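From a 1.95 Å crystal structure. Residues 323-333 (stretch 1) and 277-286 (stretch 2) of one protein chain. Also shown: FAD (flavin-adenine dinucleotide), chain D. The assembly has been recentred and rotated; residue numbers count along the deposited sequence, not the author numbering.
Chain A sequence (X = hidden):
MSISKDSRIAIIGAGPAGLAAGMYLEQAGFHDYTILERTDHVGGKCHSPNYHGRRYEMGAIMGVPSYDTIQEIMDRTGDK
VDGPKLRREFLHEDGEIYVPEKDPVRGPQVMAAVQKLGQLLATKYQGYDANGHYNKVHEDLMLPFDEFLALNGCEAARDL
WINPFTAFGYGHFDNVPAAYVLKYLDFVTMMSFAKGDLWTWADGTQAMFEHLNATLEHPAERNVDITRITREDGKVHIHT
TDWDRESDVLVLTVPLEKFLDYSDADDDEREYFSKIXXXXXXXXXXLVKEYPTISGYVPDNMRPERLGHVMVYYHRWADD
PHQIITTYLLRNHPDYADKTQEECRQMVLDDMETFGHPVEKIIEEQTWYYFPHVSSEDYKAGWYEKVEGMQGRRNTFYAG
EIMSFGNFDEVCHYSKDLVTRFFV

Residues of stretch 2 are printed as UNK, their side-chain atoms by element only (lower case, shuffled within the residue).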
ATOM      1  N   GLN A 323       7.039  25.025   4.826  1.00 25.33           N
ATOM      2  CA  GLN A 323       6.781  23.624   5.198  1.00 25.07           C
ATOM      3  C   GLN A 323       7.068  22.649   4.054  1.00 24.89           C
ATOM      4  O   GLN A 323       7.326  23.057   2.910  1.00 24.25           O
ATOM      5  CB  GLN A 323       5.330  23.434   5.699  1.00 24.88           C
ATOM      6  CG  GLN A 323       5.189  23.498   7.219  1.00 23.81           C
ATOM      7  CD  GLN A 323       5.878  22.350   7.943  1.00 23.60           C
ATOM      8  OE1 GLN A 323       6.210  21.317   7.340  1.00 21.46           O
ATOM      9  NE2 GLN A 323       6.077  22.514   9.262  1.00 22.25           N
ATOM     10  N   ILE A 324       6.995  21.354   4.379  1.00 25.06           N
ATOM     11  CA  ILE A 324       7.371  20.292   3.450  1.00 24.52           C
ATOM     12  C   ILE A 324       6.328  20.032   2.379  1.00 24.94           C
ATOM     13  O   ILE A 324       5.124  19.948   2.658  1.00 24.75           O
ATOM     14  CB  ILE A 324       7.664  18.966   4.201  1.00 24.57           C
ATOM     15  CG1 ILE A 324       8.862  19.134   5.149  1.00 24.54           C
ATOM     16  CG2 ILE A 324       7.979  17.831   3.232  1.00 23.96           C
ATOM     17  CD1 ILE A 324      10.153  19.507   4.440  1.00 24.82           C
ATOM     18  N   ILE A 325       6.817  19.907   1.145  1.00 24.93           N
ATOM     19  CA  ILE A 325       6.031  19.467   0.006  1.00 25.00           C
ATOM     20  C   ILE A 325       6.704  18.188  -0.452  1.00 25.54           C
ATOM     21  O   ILE A 325       7.898  18.195  -0.759  1.00 25.57           O
ATOM     22  CB  ILE A 325       6.088  20.493  -1.152  1.00 24.52           C
ATOM     23  CG1 ILE A 325       5.510  21.851  -0.720  1.00 24.79           C
ATOM     24  CG2 ILE A 325       5.409  19.943  -2.382  1.00 24.45           C
ATOM     25  CD1 ILE A 325       3.997  21.915  -0.528  1.00 23.04           C
ATOM     26  N   THR A 326       5.968  17.082  -0.459  1.00 25.92           N
ATOM     27  CA  THR A 326       6.557  15.807  -0.850  1.00 26.23           C
ATOM     28  C   THR A 326       6.231  15.532  -2.325  1.00 25.97           C
ATOM     29  O   THR A 326       5.159  15.905  -2.824  1.00 25.32           O
ATOM     30  CB  THR A 326       6.107  14.620   0.067  1.00 26.81           C
ATOM     31  OG1 THR A 326       4.684  14.617   0.215  1.00 27.13           O
ATOM     32  CG2 THR A 326       6.764  14.707   1.448  1.00 26.75           C
ATOM     33  N   THR A 327       7.178  14.893  -3.007  1.00 26.04           N
ATOM     34  CA  THR A 327       7.045  14.519  -4.409  1.00 25.91           C
ATOM     35  C   THR A 327       7.101  13.011  -4.527  1.00 26.60           C
ATOM     36  O   THR A 327       7.717  12.336  -3.685  1.00 26.96           O
ATOM     37  CB  THR A 327       8.181  15.110  -5.286  1.00 25.65           C
ATOM     38  OG1 THR A 327       9.399  14.406  -5.022  1.00 24.05           O
ATOM     39  CG2 THR A 327       8.373  16.607  -5.030  1.00 25.63           C
ATOM     40  N   TYR A 328       6.492  12.497  -5.600  1.00 26.78           N
ATOM     41  CA  TYR A 328       6.295  11.057  -5.810  1.00 26.56           C
ATOM     42  C   TYR A 328       6.627  10.663  -7.246  1.00 26.04           C
ATOM     43  O   TYR A 328       6.064  11.219  -8.188  1.00 25.78           O
ATOM     44  CB  TYR A 328       4.843  10.696  -5.477  1.00 26.24           C
ATOM     45  CG  TYR A 328       4.451  11.140  -4.076  1.00 27.12           C
ATOM     46  CD1 TYR A 328       4.495  10.252  -2.997  1.00 25.48           C
ATOM     47  CD2 TYR A 328       4.070  12.456  -3.828  1.00 26.51           C
ATOM     48  CE1 TYR A 328       4.179  10.669  -1.720  1.00 25.28           C
ATOM     49  CE2 TYR A 328       3.742  12.880  -2.557  1.00 26.79           C
ATOM     50  CZ  TYR A 328       3.793  11.978  -1.502  1.00 26.13           C
ATOM     51  OH  TYR A 328       3.471  12.404  -0.243  1.00 24.93           O
ATOM     52  N   LEU A 329       7.543   9.714  -7.404  1.00 25.72           N
ATOM     53  CA  LEU A 329       7.889   9.157  -8.722  1.00 25.53           C
ATOM     54  C   LEU A 329       8.123   7.663  -8.597  1.00 25.97           C
ATOM     55  O   LEU A 329       8.374   7.136  -7.492  1.00 27.26           O
ATOM     56  CB  LEU A 329       9.149   9.822  -9.305  1.00 25.13           C
ATOM     57  CG  LEU A 329      10.462   9.736  -8.488  1.00 24.18           C
ATOM     58  CD1 LEU A 329      11.197   8.429  -8.663  1.00 24.22           C
ATOM     59  CD2 LEU A 329      11.407  10.903  -8.793  1.00 23.55           C
ATOM     60  N   LEU A 330       8.062   6.978  -9.731  1.00 26.11           N
ATOM     61  CA  LEU A 330       8.300   5.538  -9.768  1.00 26.06           C
ATOM     62  C   LEU A 330       9.568   5.216 -10.561  1.00 25.93           C
ATOM     63  O   LEU A 330       9.833   5.821 -11.605  1.00 26.07           O
ATOM     64  CB  LEU A 330       7.113   4.803 -10.387  1.00 25.47           C
ATOM     65  CG  LEU A 330       6.048   4.290  -9.429  1.00 23.81           C
ATOM     66  CD1 LEU A 330       4.874   3.811 -10.262  1.00 22.30           C
ATOM     67  CD2 LEU A 330       6.606   3.190  -8.531  1.00 19.61           C
ATOM     68  N   ARG A 331      10.312   4.236 -10.065  1.00 26.02           N
ATOM     69  CA  ARG A 331      11.615   3.886 -10.617  1.00 26.72           C
ATOM     70  C   ARG A 331      11.627   2.626 -11.477  1.00 26.63           C
ATOM     71  O   ARG A 331      12.641   2.330 -12.098  1.00 27.18           O
ATOM     72  CB  ARG A 331      12.650   3.744  -9.490  1.00 26.22           C
ATOM     73  CG  ARG A 331      12.945   5.077  -8.810  1.00 27.73           C
ATOM     74  CD  ARG A 331      13.961   4.994  -7.687  1.00 29.42           C
ATOM     75  NE  ARG A 331      15.046   4.066  -7.971  1.00 30.01           N
ATOM     76  CZ  ARG A 331      16.013   3.755  -7.119  1.00 33.64           C
ATOM     77  NH1 ARG A 331      16.073   4.334  -5.927  1.00 34.38           N
ATOM     78  NH2 ARG A 331      16.946   2.875  -7.476  1.00 35.48           N
ATOM     79  N   ASN A 332      10.516   1.908 -11.545  1.00 26.74           N
ATOM     80  CA  ASN A 332      10.489   0.628 -12.256  1.00 26.66           C
ATOM     81  C   ASN A 332       9.217   0.415 -13.077  1.00 26.33           C
ATOM     82  O   ASN A 332       8.170   0.991 -12.794  1.00 26.20           O
ATOM     83  CB  ASN A 332      10.637  -0.512 -11.256  1.00 26.82           C
ATOM     84  CG  ASN A 332       9.391  -0.684 -10.408  1.00 28.66           C
ATOM     85  OD1 ASN A 332       9.068   0.176  -9.577  1.00 31.93           O
ATOM     86  ND2 ASN A 332       8.648  -1.753 -10.659  1.00 28.94           N
ATOM     87  N   HIS A 333       9.341  -0.441 -14.092  1.00 26.12           N
ATOM     88  CA  HIS A 333       8.225  -0.897 -14.915  1.00 26.01           C
ATOM     89  C   HIS A 333       8.741  -2.156 -15.649  1.00 25.79           C
ATOM     90  O   HIS A 333       9.932  -2.233 -15.991  1.00 25.30           O
ATOM     91  CB  HIS A 333       7.832   0.220 -15.894  1.00 25.56           C
ATOM     92  CG  HIS A 333       6.656  -0.090 -16.768  1.00 25.27           C
ATOM     93  ND1 HIS A 333       6.754  -0.866 -17.901  1.00 23.61           N
ATOM     94  CD2 HIS A 333       5.367   0.322 -16.707  1.00 24.63           C
ATOM     95  CE1 HIS A 333       5.576  -0.941 -18.487  1.00 23.06           C
ATOM     96  NE2 HIS A 333       4.714  -0.229 -17.784  1.00 24.10           N
ATOM     97  N   UNK A 277       6.866  -9.571  -7.338  1.00 25.75           N
ATOM     98  CA  UNK A 277       7.493  -8.360  -7.869  1.00 26.01           C
ATOM     99  C   UNK A 277       7.022  -7.166  -7.053  1.00 26.28           C
ATOM    100  O   UNK A 277       5.911  -7.167  -6.513  1.00 26.46           O
ATOM    101  c   UNK A 277       7.207  -8.170  -9.386  1.00 26.39           C
ATOM    102  c   UNK A 277       8.008  -9.162 -10.209  1.00 26.73           C
ATOM    103  c   UNK A 277       5.734  -8.384  -9.739  1.00 26.74           C
ATOM    104  c   UNK A 277       5.416  -8.132 -11.235  1.00 25.86           C
ATOM    105  N   UNK A 278       7.876  -6.151  -6.935  1.00 26.50           N
ATOM    106  CA  UNK A 278       7.532  -4.969  -6.151  1.00 26.79           C
ATOM    107  C   UNK A 278       7.851  -3.686  -6.912  1.00 26.76           C
ATOM    108  O   UNK A 278       8.546  -3.697  -7.947  1.00 26.44           O
ATOM    109  c   UNK A 278      10.369  -3.524  -4.617  1.00 28.91           C
ATOM    110  n   UNK A 278      11.706  -3.789  -4.788  1.00 27.67           N
ATOM    111  c   UNK A 278       9.698  -4.679  -4.840  1.00 26.86           C
ATOM    112  n   UNK A 278      10.655  -5.623  -5.140  1.00 27.56           N
ATOM    113  c   UNK A 278       8.236  -4.997  -4.785  1.00 27.09           C
ATOM    114  c   UNK A 278      11.850  -5.061  -5.112  1.00 28.29           C
ATOM    115  N   UNK A 279       7.303  -2.592  -6.399  1.00 26.27           N
ATOM    116  CA  UNK A 279       7.500  -1.275  -6.966  1.00 26.02           C
ATOM    117  C   UNK A 279       8.566  -0.533  -6.183  1.00 26.26           C
ATOM    118  O   UNK A 279       8.634  -0.607  -4.951  1.00 25.95           O
ATOM    119  o   UNK A 279       5.731  -2.247  -9.664  1.00 26.30           O
ATOM    120  n   UNK A 279       4.922  -0.161  -9.847  1.00 25.98           N
ATOM    121  c   UNK A 279       5.267  -1.230  -9.144  1.00 25.35           C
ATOM    122  c   UNK A 279       5.052  -1.149  -7.656  1.00 25.09           C
ATOM    123  c   UNK A 279       6.197  -0.470  -6.949  1.00 26.07           C
ATOM    124  N   UNK A 280       9.402   0.183  -6.921  1.00 26.66           N
ATOM    125  CA  UNK A 280      10.362   1.113  -6.339  1.00 26.37           C
ATOM    126  C   UNK A 280       9.792   2.551  -6.362  1.00 26.57           C
ATOM    127  O   UNK A 280       9.993   3.299  -7.337  1.00 26.36           O
ATOM    128  c   UNK A 280      11.677   1.024  -7.114  1.00 26.38           C
ATOM    129  c   UNK A 280      12.365  -0.343  -7.044  1.00 25.99           C
ATOM    130  c   UNK A 280      13.662  -0.376  -7.832  1.00 26.72           C
ATOM    131  o   UNK A 280      14.517   0.508  -7.691  1.00 28.92           O
ATOM    132  n   UNK A 280      13.820  -1.391  -8.668  1.00 26.79           N
ATOM    133  N   UNK A 281       9.118   2.925  -5.270  1.00 26.68           N
ATOM    134  CA  UNK A 281       8.373   4.193  -5.150  1.00 26.42           C
ATOM    135  C   UNK A 281       9.127   5.191  -4.274  1.00 26.54           C
ATOM    136  O   UNK A 281       9.338   4.942  -3.074  1.00 26.06           O
ATOM    137  c   UNK A 281       5.852   5.873  -5.642  1.00 27.66           C
ATOM    138  c   UNK A 281       7.002   3.889  -4.529  1.00 26.64           C
ATOM    139  o   UNK A 281       2.846   7.808  -4.753  1.00 25.37           O
ATOM    140  c   UNK A 281       3.873   6.880  -4.690  1.00 27.69           C
ATOM    141  c   UNK A 281       3.930   5.965  -3.631  1.00 26.85           C
ATOM    142  c   UNK A 281       5.932   4.968  -4.579  1.00 26.41           C
ATOM    143  c   UNK A 281       4.828   6.836  -5.697  1.00 27.76           C
ATOM    144  c   UNK A 281       4.942   5.021  -3.592  1.00 26.04           C
ATOM    145  N   UNK A 282       9.543   6.313  -4.875  1.00 26.51           N
ATOM    146  CA  UNK A 282      10.446   7.257  -4.218  1.00 26.35           C
ATOM    147  C   UNK A 282       9.752   8.550  -3.843  1.00 26.14           C
ATOM    148  O   UNK A 282       9.122   9.212  -4.666  1.00 26.11           O
ATOM    149  c   UNK A 282      11.657   7.564  -5.098  1.00 26.49           C
ATOM    150  c   UNK A 282      14.319   9.879  -6.161  1.00 29.20           C
ATOM    151  s   UNK A 282      14.320   8.378  -5.193  1.00 29.11           S
ATOM    152  c   UNK A 282      12.688   8.451  -4.425  1.00 27.34           C
ATOM    153  N   UNK A 283       9.898   8.903  -2.577  1.00 26.08           N
ATOM    154  CA  UNK A 283       9.337  10.123  -2.027  1.00 25.38           C
ATOM    155  C   UNK A 283      10.500  11.019  -1.653  1.00 25.46           C
ATOM    156  O   UNK A 283      11.490  10.558  -1.095  1.00 25.26           O
ATOM    157  c   UNK A 283       7.438   8.776  -1.094  1.00 25.06           C
ATOM    158  c   UNK A 283       7.851  11.126  -0.238  1.00 24.17           C
ATOM    159  c   UNK A 283       8.490   9.839  -0.780  1.00 25.71           C
ATOM    160  N   UNK A 284      10.374  12.297  -1.992  1.00 25.17           N
ATOM    161  CA  UNK A 284      11.324  13.307  -1.581  1.00 25.27           C
ATOM    162  C   UNK A 284      10.554  14.383  -0.852  1.00 25.12           C
ATOM    163  O   UNK A 284       9.565  14.897  -1.380  1.00 24.75           O
ATOM    164  c   UNK A 284      12.025  13.918  -2.792  1.00 25.29           C
ATOM    165  o   UNK A 284      12.622  12.059  -4.134  1.00 26.78           O
ATOM    166  c   UNK A 284      13.026  12.995  -3.412  1.00 25.76           C
ATOM    167  o   UNK A 284      14.229  13.231  -3.198  1.00 28.51           O
ATOM    168  N   UNK A 285      11.008  14.710   0.355  1.00 25.65           N
ATOM    169  CA  UNK A 285      10.426  15.789   1.157  1.00 25.99           C
ATOM    170  C   UNK A 285      11.200  17.057   0.857  1.00 25.59           C
ATOM    171  O   UNK A 285      12.404  17.105   1.090  1.00 26.38           O
ATOM    172  c   UNK A 285      10.463  15.454   2.670  1.00 25.71           C
ATOM    173  N   UNK A 286      10.498  18.064   0.334  1.00 25.90           N
ATOM    174  CA  UNK A 286      11.112  19.259  -0.253  1.00 26.23           C
ATOM    175  C   UNK A 286      10.722  20.557   0.450  1.00 26.32           C
ATOM    176  O   UNK A 286       9.579  20.736   0.809  1.00 27.23           O
ATOM    177  c   UNK A 286      10.714  19.377  -1.728  1.00 25.82           C
ATOM    178  s   UNK A 286      11.174  17.976  -2.770  1.00 26.63           S
TER
HETATM  179  PA  FAD D 500       4.634  -2.110   5.937  1.00 19.59           P
HETATM  180  O1A FAD D 500       3.840  -0.852   6.136  1.00 19.96           O
HETATM  181  O2A FAD D 500       5.739  -2.061   4.902  1.00 19.83           O
HETATM  182  O5B FAD D 500       5.334  -2.495   7.325  1.00 20.92           O
HETATM  183  C5B FAD D 500       6.086  -3.686   7.364  1.00 23.05           C
HETATM  184  C4B FAD D 500       6.860  -3.767   8.663  1.00 23.62           C
HETATM  185  O4B FAD D 500       7.574  -4.986   8.692  1.00 24.57           O
HETATM  186  C3B FAD D 500       7.854  -2.613   8.810  1.00 23.93           C
HETATM  187  O3B FAD D 500       7.656  -1.962  10.044  1.00 23.63           O
HETATM  188  C2B FAD D 500       9.201  -3.288   8.694  1.00 24.35           C
HETATM  189  O2B FAD D 500      10.240  -2.582   9.373  1.00 24.46           O
HETATM  190  C1B FAD D 500       8.871  -4.714   9.170  1.00 24.38           C
HETATM  191  N9A FAD D 500       9.873  -5.668   8.663  1.00 23.97           N
HETATM  192  C8A FAD D 500      10.267  -5.857   7.354  1.00 24.64           C
HETATM  193  N7A FAD D 500      11.235  -6.816   7.322  1.00 23.58           N
HETATM  194  C5A FAD D 500      11.460  -7.241   8.596  1.00 24.46           C
HETATM  195  C6A FAD D 500      12.343  -8.186   9.158  1.00 23.92           C
HETATM  196  N6A FAD D 500      12.900  -9.143   8.348  1.00 23.78           N
HETATM  197  N1A FAD D 500      12.301  -8.407  10.531  1.00 24.67           N
HETATM  198  C2A FAD D 500      11.457  -7.674  11.353  1.00 25.15           C
HETATM  199  N3A FAD D 500      10.596  -6.743  10.788  1.00 24.60           N
HETATM  200  C4A FAD D 500      10.609  -6.514   9.445  1.00 24.25           C
HETATM  201  N1  FAD D 500      -2.037   3.284   2.055  1.00 25.89           N
HETATM  202  C2  FAD D 500      -3.354   3.699   2.062  1.00 28.77           C
HETATM  203  O2  FAD D 500      -4.216   2.994   2.585  1.00 25.85           O
HETATM  204  N3  FAD D 500      -3.701   4.890   1.455  1.00 29.83           N
HETATM  205  C4  FAD D 500      -2.732   5.680   0.871  1.00 29.28           C
HETATM  206  O4  FAD D 500      -3.076   6.754   0.352  1.00 30.85           O
HETATM  207  C4X FAD D 500      -1.396   5.269   0.876  1.00 27.21           C
HETATM  208  N5  FAD D 500      -0.400   6.023   0.279  1.00 24.38           N
HETATM  209  C5X FAD D 500       0.937   5.707   0.420  1.00 24.27           C
HETATM  210  C6  FAD D 500       1.923   6.561  -0.068  1.00 23.47           C
HETATM  211  C7  FAD D 500       3.268   6.246   0.116  1.00 23.93           C
HETATM  212  C7M FAD D 500       4.304   7.199  -0.408  1.00 23.84           C
HETATM  213  C8  FAD D 500       3.623   5.073   0.777  1.00 23.67           C
HETATM  214  C8M FAD D 500       5.054   4.688   0.997  1.00 22.83           C
HETATM  215  C9  FAD D 500       2.629   4.224   1.256  1.00 23.66           C
HETATM  216  C9A FAD D 500       1.278   4.522   1.077  1.00 24.16           C
HETATM  217  N10 FAD D 500       0.257   3.667   1.534  1.00 23.80           N
HETATM  218  C10 FAD D 500      -1.059   4.068   1.495  1.00 25.30           C
HETATM  219  C1' FAD D 500       0.512   2.213   1.745  1.00 20.63           C
HETATM  220  C2' FAD D 500       0.559   1.851   3.225  1.00 19.91           C
HETATM  221  O2' FAD D 500       1.392   2.736   3.965  1.00 21.29           O
HETATM  222  C3' FAD D 500       1.052   0.416   3.327  1.00 20.46           C
HETATM  223  O3' FAD D 500       0.278  -0.413   2.456  1.00 20.43           O
HETATM  224  C4' FAD D 500       0.984  -0.082   4.761  1.00 20.53           C
HETATM  225  O4' FAD D 500       1.956   0.559   5.578  1.00 24.59           O
HETATM  226  C5' FAD D 500       1.163  -1.594   4.755  1.00 21.46           C
HETATM  227  O5' FAD D 500       1.412  -2.054   6.053  1.00 20.30           O
HETATM  228  P   FAD D 500       2.177  -3.465   6.279  1.00 20.53           P
HETATM  229  O1P FAD D 500       2.387  -3.721   7.760  1.00 20.58           O
HETATM  230  O2P FAD D 500       1.371  -4.531   5.623  1.00 23.73           O
HETATM  231  O3P FAD D 500       3.622  -3.310   5.596  1.00 21.28           O
HETATM  232  O   HOH W   1       5.379   0.454 -12.800  1.00 20.26           O
HETATM  233  O   HOH W   2      10.131  11.892  -5.439  1.00 16.35           O

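Position 277 carries four carbons, forked at the first, with one arm two carbons long. That branching at CB defines Ile 277, whose CB, the side-chain atom nearest to stretch 1, is still 6.7 Å from Asn 332 ND2. At 278 one carbon leads to a five-membered ring of three carbons and two nitrogens, an imidazole, hence His 278; its CA-to-CB bond points away from stretch 1.

Position 279 has three carbons, the third bearing one oxygen and one nitrogen: an amide on a two-carbon spacer, Gln 279. Asn 332 ND2 donates to Gln 279 OE1 (3.1 Å, 164°), and water 1 links Gln 279 NE2 (3.1 Å) to Asn 332 O (2.8 Å). Position 280 repeats the composition and is Gln 280, but here CA-to-CB points toward stretch 1. Its OE1 lies over one face of the Arg 331 guanidinium, 3.4 Å from NH2, at an angle too poor for a hydrogen bond.

At 281 a single carbon precedes a six-carbon ring bearing one oxygen, so the residue is Tyr 281. Its OH comes 3.4 Å from Tyr 328 CD1; the two rings are oblique, with centroids 6.0 Å apart and planes at 38°. Position 282 is an unbranched chain of two carbons, sulfur and a terminal carbon, the thioether of Met 282; its CB packs 3.7 Å from Leu 329 CD1.

Position 283 has one carbon carrying two more, Val 283. Its CG2 is 3.8 Å from Tyr 328 CD1 and 3.6 Å from FAD C7M. At 284 two carbons end in two oxygens, a carboxylate bonded directly to CB: Asp 284. Water 2 lies 2.8 Å from its OD2 and 2.7 Å from Thr 327 OG1, joining the side chains. Position 285 holds one carbon, Ala 285, whose CB meets Ile 324 CG2 at 3.5 Å. At 286 a carbon is followed by sulfur, Cys 286, with SG 3.9 Å from Thr 327 CG2.

The contact works as an antiparallel strand pairing, with N-to-C directions at 157°. Reciprocal backbone bonds set the register: Ile 325 N to Cys 286 O is 2.9 Å, Thr 327 N to Asp 284 O 2.9 Å, and Met 282 N to Leu 329 O 3.0 Å. Beyond the strand of stretch 1, Asn 332 OD1 accepts from Gln 280 N (2.7 Å, 167°), so a side chain continues the backbone pairing. Alternation puts Tyr 281, Val 283 and Tyr 328 on one face, where all three pack against the flavin methyl C7M; Met 282, Asp 284 and Thr 327 occupy the other.

Stretch 2 277-286: IHQQYMVDAC
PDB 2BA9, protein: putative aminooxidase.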